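Local coordinates for transcriptional regulator (PDB 4IVN), which probably represses transcription of the nan operon for sialic acid catabolism by binding DNA, and binds the sugar phosphate N-acetylmannosamine 6-phosphate, at residues V181-S186 with A238-A243; P214-S217 with E221-V224. One frame throughout, in Å; residues are numbered along the deposited sequence.

Interaction 1 of 2, residues V181-S186 with A238-A243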
ATOM      1  N   VAL A 181      -2.688   5.395 -12.120  1.00 28.63           N
ATOM      2  CA  VAL A 181      -3.343   4.765 -10.973  1.00 27.68           C
ATOM      3  C   VAL A 181      -4.379   5.686 -10.363  1.00 28.93           C
ATOM      4  O   VAL A 181      -4.059   6.747  -9.819  1.00 26.69           O
ATOM      5  CB  VAL A 181      -2.314   4.393  -9.851  1.00 30.79           C
ATOM      6  CG1 VAL A 181      -3.013   3.559  -8.722  1.00 26.28           C
ATOM      7  CG2 VAL A 181      -1.131   3.639 -10.529  1.00 33.57           C
ATOM      8  N   SER A 182      -5.636   5.295 -10.453  1.00 27.13           N
ATOM      9  CA  SER A 182      -6.774   6.163 -10.049  1.00 28.14           C
ATOM     10  C   SER A 182      -7.976   5.217  -9.866  1.00 28.95           C
ATOM     11  O   SER A 182      -8.358   4.585 -10.837  1.00 28.83           O
ATOM     12  CB  SER A 182      -7.071   7.154 -11.174  1.00 29.12           C
ATOM     13  OG  SER A 182      -8.209   7.957 -10.866  1.00 28.05           O
ATOM     14  N   SER A 183      -8.579   5.166  -8.685  1.00 25.98           N
ATOM     15  CA  SER A 183      -9.765   4.299  -8.485  1.00 29.34           C
ATOM     16  C   SER A 183     -10.900   4.834  -9.333  1.00 32.89           C
ATOM     17  O   SER A 183     -11.661   4.054  -9.907  1.00 32.24           O
ATOM     18  CB  SER A 183     -10.231   4.358  -7.017  1.00 29.54           C
ATOM     19  OG  SER A 183      -9.471   3.431  -6.235  1.00 31.35           O
ATOM     20  N   SER A 184     -11.037   6.169  -9.367  1.00 31.44           N
ATOM     21  CA  SER A 184     -12.138   6.765 -10.059  1.00 30.86           C
ATOM     22  C   SER A 184     -11.922   6.978 -11.555  1.00 32.26           C
ATOM     23  O   SER A 184     -12.905   7.302 -12.258  1.00 32.78           O
ATOM     24  CB  SER A 184     -12.471   8.132  -9.444  1.00 32.00           C
ATOM     25  OG  SER A 184     -11.406   9.064  -9.779  1.00 31.97           O
ATOM     26  N   GLY A 185     -10.663   6.968 -12.000  1.00 34.61           N
ATOM     27  CA  GLY A 185     -10.297   7.517 -13.314  1.00 29.59           C
ATOM     28  C   GLY A 185     -10.887   8.884 -13.573  1.00 32.76           C
ATOM     29  O   GLY A 185     -11.146   9.212 -14.738  1.00 33.48           O
ATOM     30  N   SER A 186     -11.090   9.700 -12.519  1.00 36.20           N
ATOM     31  CA  SER A 186     -11.753  11.006 -12.688  1.00 32.53           C
ATOM     32  C   SER A 186     -10.961  12.124 -12.033  1.00 34.48           C
ATOM     33  O   SER A 186     -11.481  13.217 -11.901  1.00 34.41           O
ATOM     34  CB  SER A 186     -13.214  10.980 -12.177  1.00 32.76           C
ATOM     35  OG  SER A 186     -14.011   9.849 -12.730  1.00 32.91           O
ATOM     36  N   ALA A 238     -10.468  -1.786   1.501  1.00 32.19           N
ATOM     37  CA  ALA A 238     -11.024  -2.790   0.638  1.00 40.10           C
ATOM     38  C   ALA A 238     -10.889  -2.387  -0.883  1.00 40.82           C
ATOM     39  O   ALA A 238     -10.713  -3.266  -1.740  1.00 36.66           O
ATOM     40  CB  ALA A 238     -12.468  -3.144   1.052  1.00 41.68           C
ATOM     41  N   SER A 239     -10.867  -1.093  -1.192  1.00 35.52           N
ATOM     42  CA  SER A 239     -10.606  -0.648  -2.568  1.00 34.89           C
ATOM     43  C   SER A 239      -9.111  -0.721  -2.940  1.00 32.65           C
ATOM     44  O   SER A 239      -8.757  -1.175  -4.044  1.00 31.59           O
ATOM     45  CB  SER A 239     -11.088   0.767  -2.769  1.00 33.93           C
ATOM     46  OG  SER A 239     -12.487   0.735  -2.609  1.00 31.01           O
ATOM     47  N   LYS A 240      -8.248  -0.349  -2.018  1.00 30.82           N
ATOM     48  CA  LYS A 240      -6.834  -0.338  -2.301  1.00 31.64           C
ATOM     49  C   LYS A 240      -6.253  -1.762  -2.324  1.00 31.46           C
ATOM     50  O   LYS A 240      -5.296  -2.030  -3.037  1.00 30.20           O
ATOM     51  CB  LYS A 240      -6.081   0.483  -1.243  1.00 28.42           C
ATOM     52  CG  LYS A 240      -6.459   1.990  -1.170  1.00 32.44           C
ATOM     53  CD  LYS A 240      -6.256   2.771  -2.515  1.00 29.16           C
ATOM     54  CE  LYS A 240      -7.563   3.002  -3.259  1.00 35.50           C
ATOM     55  NZ  LYS A 240      -7.359   3.970  -4.445  1.00 29.77           N
ATOM     56  N   VAL A 241      -6.831  -2.667  -1.549  1.00 37.05           N
ATOM     57  CA  VAL A 241      -6.243  -3.987  -1.459  1.00 36.73           C
ATOM     58  C   VAL A 241      -6.382  -4.675  -2.809  1.00 35.06           C
ATOM     59  O   VAL A 241      -5.475  -5.370  -3.255  1.00 35.63           O
ATOM     60  CB  VAL A 241      -6.777  -4.808  -0.262  1.00 37.45           C
ATOM     61  CG1 VAL A 241      -8.132  -5.416  -0.588  1.00 33.85           C
ATOM     62  CG2 VAL A 241      -5.770  -5.922   0.072  1.00 37.65           C
ATOM     63  N   GLY A 242      -7.477  -4.464  -3.515  1.00 32.25           N
ATOM     64  CA  GLY A 242      -7.546  -5.104  -4.822  1.00 32.41           C
ATOM     65  C   GLY A 242      -6.647  -4.470  -5.865  1.00 35.41           C
ATOM     66  O   GLY A 242      -6.169  -5.171  -6.769  1.00 36.59           O
ATOM     67  N   ALA A 243      -6.451  -3.138  -5.757  1.00 28.72           N
ATOM     68  CA  ALA A 243      -5.502  -2.381  -6.678  1.00 32.86           C
ATOM     69  C   ALA A 243      -4.074  -2.927  -6.451  1.00 32.57           C
ATOM     70  O   ALA A 243      -3.346  -3.266  -7.418  1.00 28.56           O
ATOM     71  CB  ALA A 243      -5.588  -0.879  -6.469  1.00 26.96           C
TER

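Interaction 2 of 2, residues P214-S217 with E221-V224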
ATOM      1  N   PRO A 214     -13.565   8.720 -17.354  1.00 36.80           N
ATOM      2  CA  PRO A 214     -12.793   9.585 -18.274  1.00 37.15           C
ATOM      3  C   PRO A 214     -11.430   8.968 -18.670  1.00 35.29           C
ATOM      4  O   PRO A 214     -10.903   9.132 -19.822  1.00 33.57           O
ATOM      5  CB  PRO A 214     -12.552  10.823 -17.410  1.00 35.96           C
ATOM      6  CG  PRO A 214     -13.776  10.921 -16.519  1.00 38.66           C
ATOM      7  CD  PRO A 214     -14.207   9.494 -16.254  1.00 36.72           C
ATOM      8  N   LEU A 215     -10.807   8.315 -17.698  1.00 35.02           N
ATOM      9  CA  LEU A 215      -9.515   7.673 -17.920  1.00 33.68           C
ATOM     10  C   LEU A 215      -9.585   6.508 -18.896  1.00 35.35           C
ATOM     11  O   LEU A 215      -8.648   6.243 -19.694  1.00 37.01           O
ATOM     12  CB  LEU A 215      -8.841   7.320 -16.545  1.00 31.71           C
ATOM     13  CG  LEU A 215      -7.400   6.736 -16.545  1.00 32.73           C
ATOM     14  CD1 LEU A 215      -6.425   7.728 -17.160  1.00 34.91           C
ATOM     15  CD2 LEU A 215      -6.899   6.436 -15.085  1.00 26.48           C
ATOM     16  N   SER A 216     -10.700   5.768 -18.918  1.00 39.82           N
ATOM     17  CA  SER A 216     -10.709   4.628 -19.868  1.00 43.87           C
ATOM     18  C   SER A 216     -10.579   5.006 -21.327  1.00 42.67           C
ATOM     19  O   SER A 216      -9.982   4.273 -22.091  1.00 44.91           O
ATOM     20  CB  SER A 216     -11.856   3.637 -19.613  1.00 43.28           C
ATOM     21  OG  SER A 216     -13.005   4.372 -19.504  1.00 43.21           O
ATOM     22  N   SER A 217     -10.998   6.190 -21.726  1.00 40.28           N
ATOM     23  CA  SER A 217     -10.841   6.511 -23.101  1.00 40.42           C
ATOM     24  C   SER A 217      -9.415   7.063 -23.341  1.00 44.89           C
ATOM     25  O   SER A 217      -9.104   7.491 -24.424  1.00 44.04           O
ATOM     26  CB  SER A 217     -11.931   7.540 -23.520  1.00 48.70           C
ATOM     27  OG  SER A 217     -11.500   8.836 -23.127  1.00 54.10           O
ATOM     28  N   GLU A 221      -4.622  -0.184 -22.112  1.00 34.90           N
ATOM     29  CA  GLU A 221      -5.126  -1.334 -21.407  1.00 31.87           C
ATOM     30  C   GLU A 221      -5.682  -0.908 -20.033  1.00 35.52           C
ATOM     31  O   GLU A 221      -5.296   0.151 -19.529  1.00 33.00           O
ATOM     32  CB  GLU A 221      -3.973  -2.321 -21.104  1.00 31.94           C
ATOM     33  CG  GLU A 221      -3.064  -2.712 -22.301  1.00 36.88           C
ATOM     34  CD  GLU A 221      -3.657  -3.710 -23.333  1.00 46.37           C
ATOM     35  OE1 GLU A 221      -4.810  -4.197 -23.109  1.00 41.04           O
ATOM     36  OE2 GLU A 221      -2.926  -4.033 -24.369  1.00 47.92           O
ATOM     37  N   MET A 222      -6.497  -1.739 -19.385  1.00 32.33           N
ATOM     38  CA  MET A 222      -6.974  -1.387 -18.039  1.00 40.30           C
ATOM     39  C   MET A 222      -6.992  -2.652 -17.189  1.00 40.55           C
ATOM     40  O   MET A 222      -7.324  -3.702 -17.690  1.00 41.03           O
ATOM     41  CB  MET A 222      -8.449  -0.948 -18.089  1.00 44.61           C
ATOM     42  CG  MET A 222      -8.709   0.538 -18.241  1.00 54.18           C
ATOM     43  SD  MET A 222     -10.086   1.089 -17.159  1.00 54.83           S
ATOM     44  CE  MET A 222      -9.796   2.863 -17.207  1.00 49.94           C
ATOM     45  N   LEU A 223      -6.677  -2.544 -15.912  1.00 37.67           N
ATOM     46  CA  LEU A 223      -6.935  -3.673 -14.989  1.00 40.48           C
ATOM     47  C   LEU A 223      -7.844  -3.021 -13.965  1.00 38.74           C
ATOM     48  O   LEU A 223      -7.610  -1.899 -13.613  1.00 34.30           O
ATOM     49  CB  LEU A 223      -5.664  -4.195 -14.347  1.00 42.92           C
ATOM     50  CG  LEU A 223      -4.719  -5.014 -15.230  1.00 45.92           C
ATOM     51  CD1 LEU A 223      -3.608  -5.636 -14.408  1.00 38.40           C
ATOM     52  CD2 LEU A 223      -5.465  -6.076 -16.046  1.00 47.31           C
ATOM     53  N   VAL A 224      -8.920  -3.707 -13.603  1.00 35.69           N
ATOM     54  CA  VAL A 224      -9.968  -3.168 -12.750  1.00 33.42           C
ATOM     55  C   VAL A 224     -10.061  -3.949 -11.465  1.00 34.94           C
ATOM     56  O   VAL A 224     -10.314  -5.121 -11.478  1.00 34.78           O
ATOM     57  CB  VAL A 224     -11.316  -3.187 -13.526  1.00 38.13           C
ATOM     58  CG1 VAL A 224     -12.503  -2.815 -12.603  1.00 34.99           C
ATOM     59  CG2 VAL A 224     -11.185  -2.258 -14.745  1.00 32.84           C
TER

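Interaction 1 of 2, residues V181-S186 with A238-A243
Ser183 turns its OG anti to its own carbonyl carbon and beside its backbone N (chi1 -84°), while Lys240 bends at chi2 and again at chi3 (102°), swinging its ammonium group off helix 237-257 until NZ meets that hydroxyl. This is the phosphosugar pocket of a SIS domain: the serine-rich loop 181-186 leaves the end of a strand in the parallel sheet and leads into helix 188-199. Lys240 NZ donates to Ser183 OG over 2.8 Å, the one direct contact between the segments. The angle at Lys240 NZ between CE and Ser183 OG, 106°, is close to tetrahedral, so an ammonium N-H can point at OG, and CE stays 3.6 Å from Ser183 OG. Both residues are buried. Lys240 lies against Ala137 and Ser138 of helix 137-151, and Glu229 offers NZ only a weak, long ion pair. A positive charge set here would probably make the pocket more hospitable to an anionic ligand.

The same loop grips the bound ManNAc-6P directly, through the backbone N of Ser183 and Ser184 and the hydroxyl of Ser182. The lysine thus acts from the second shell, holding the side chain of Ser183 while that residue's amide serves the ligand. Ser184 closes an ST turn, its OG accepting from Ser186 N at 2.8 Å; in return Ser186 OG donates to Ser184 O, also over 2.8 Å, approaching from above the carbonyl plane.

Interaction 2 of 2, residues P214-S217 with E221-V224
Met222 reaches from strand 221-224 and sets its methyl group against Ser216 in the short 3-10 segment: its SD-CE bond points roughly toward Leu215 C, and the side of the methyl lies against Ser216 CB and CA. The chain bends at chi2 (-138°), carrying SD and then CE away from the strand. CE lies 3.3 Å from Ser216 CB, tighter than ordinary van der Waals contact, and equally near Ser216 CA; SD stays further back, 4.0 Å from the same CB. Ahead of the methyl, not far off the direction of Ser216 CA, is Leu215 C, 4.0 Å from Met222 CE, so the methyl covers the join between the two residues.

The serine presents carbon to the methionine. Its OG, placed between backbone N and carbonyl carbon (chi1 49°), hydrogen-bonds to Ser213 O within its own loop. Leu215 directs its side chain past the methionine, against Ala194 of helix 188-199 and Ser206 of the neighbouring strand.

In the SIS domain this contact folds the connection between parallel strands 204-208 and 221-224 back on to the edge strand of the sheet. Met222 also touches Ser206, whereas the next residue, Leu223, packs on helix 114-126. With no hydrogen bond between the segments, their meeting rests on van der Waals contact: a thioether methyl pressed on the serine carbons, closer at CB than is comfortable, while the serine hydroxyl is satisfied inside its loop.

How the interactions relate
Both contacts belong to the SIS domain, and interaction 2 is nested in the chain loop that interaction 1 closes. Interaction 1 is buried near the centre of the chain, polar, and part of the ligand pocket; interaction 2 is only partly buried, nonpolar, and lies at the edge strand. They share no element, yet they touch: Gly185 O and Leu215 N, 3.1 Å apart, make a probable hydrogen bond, and Ser182 CB packs 4.0 Å from Leu215 CD2. The pocket loop 181-186 therefore rests on the turn that Met222 packs against, while strand 221-224 and helix 237-257, which bring in the methionine and the lysine, follow each other in the chain.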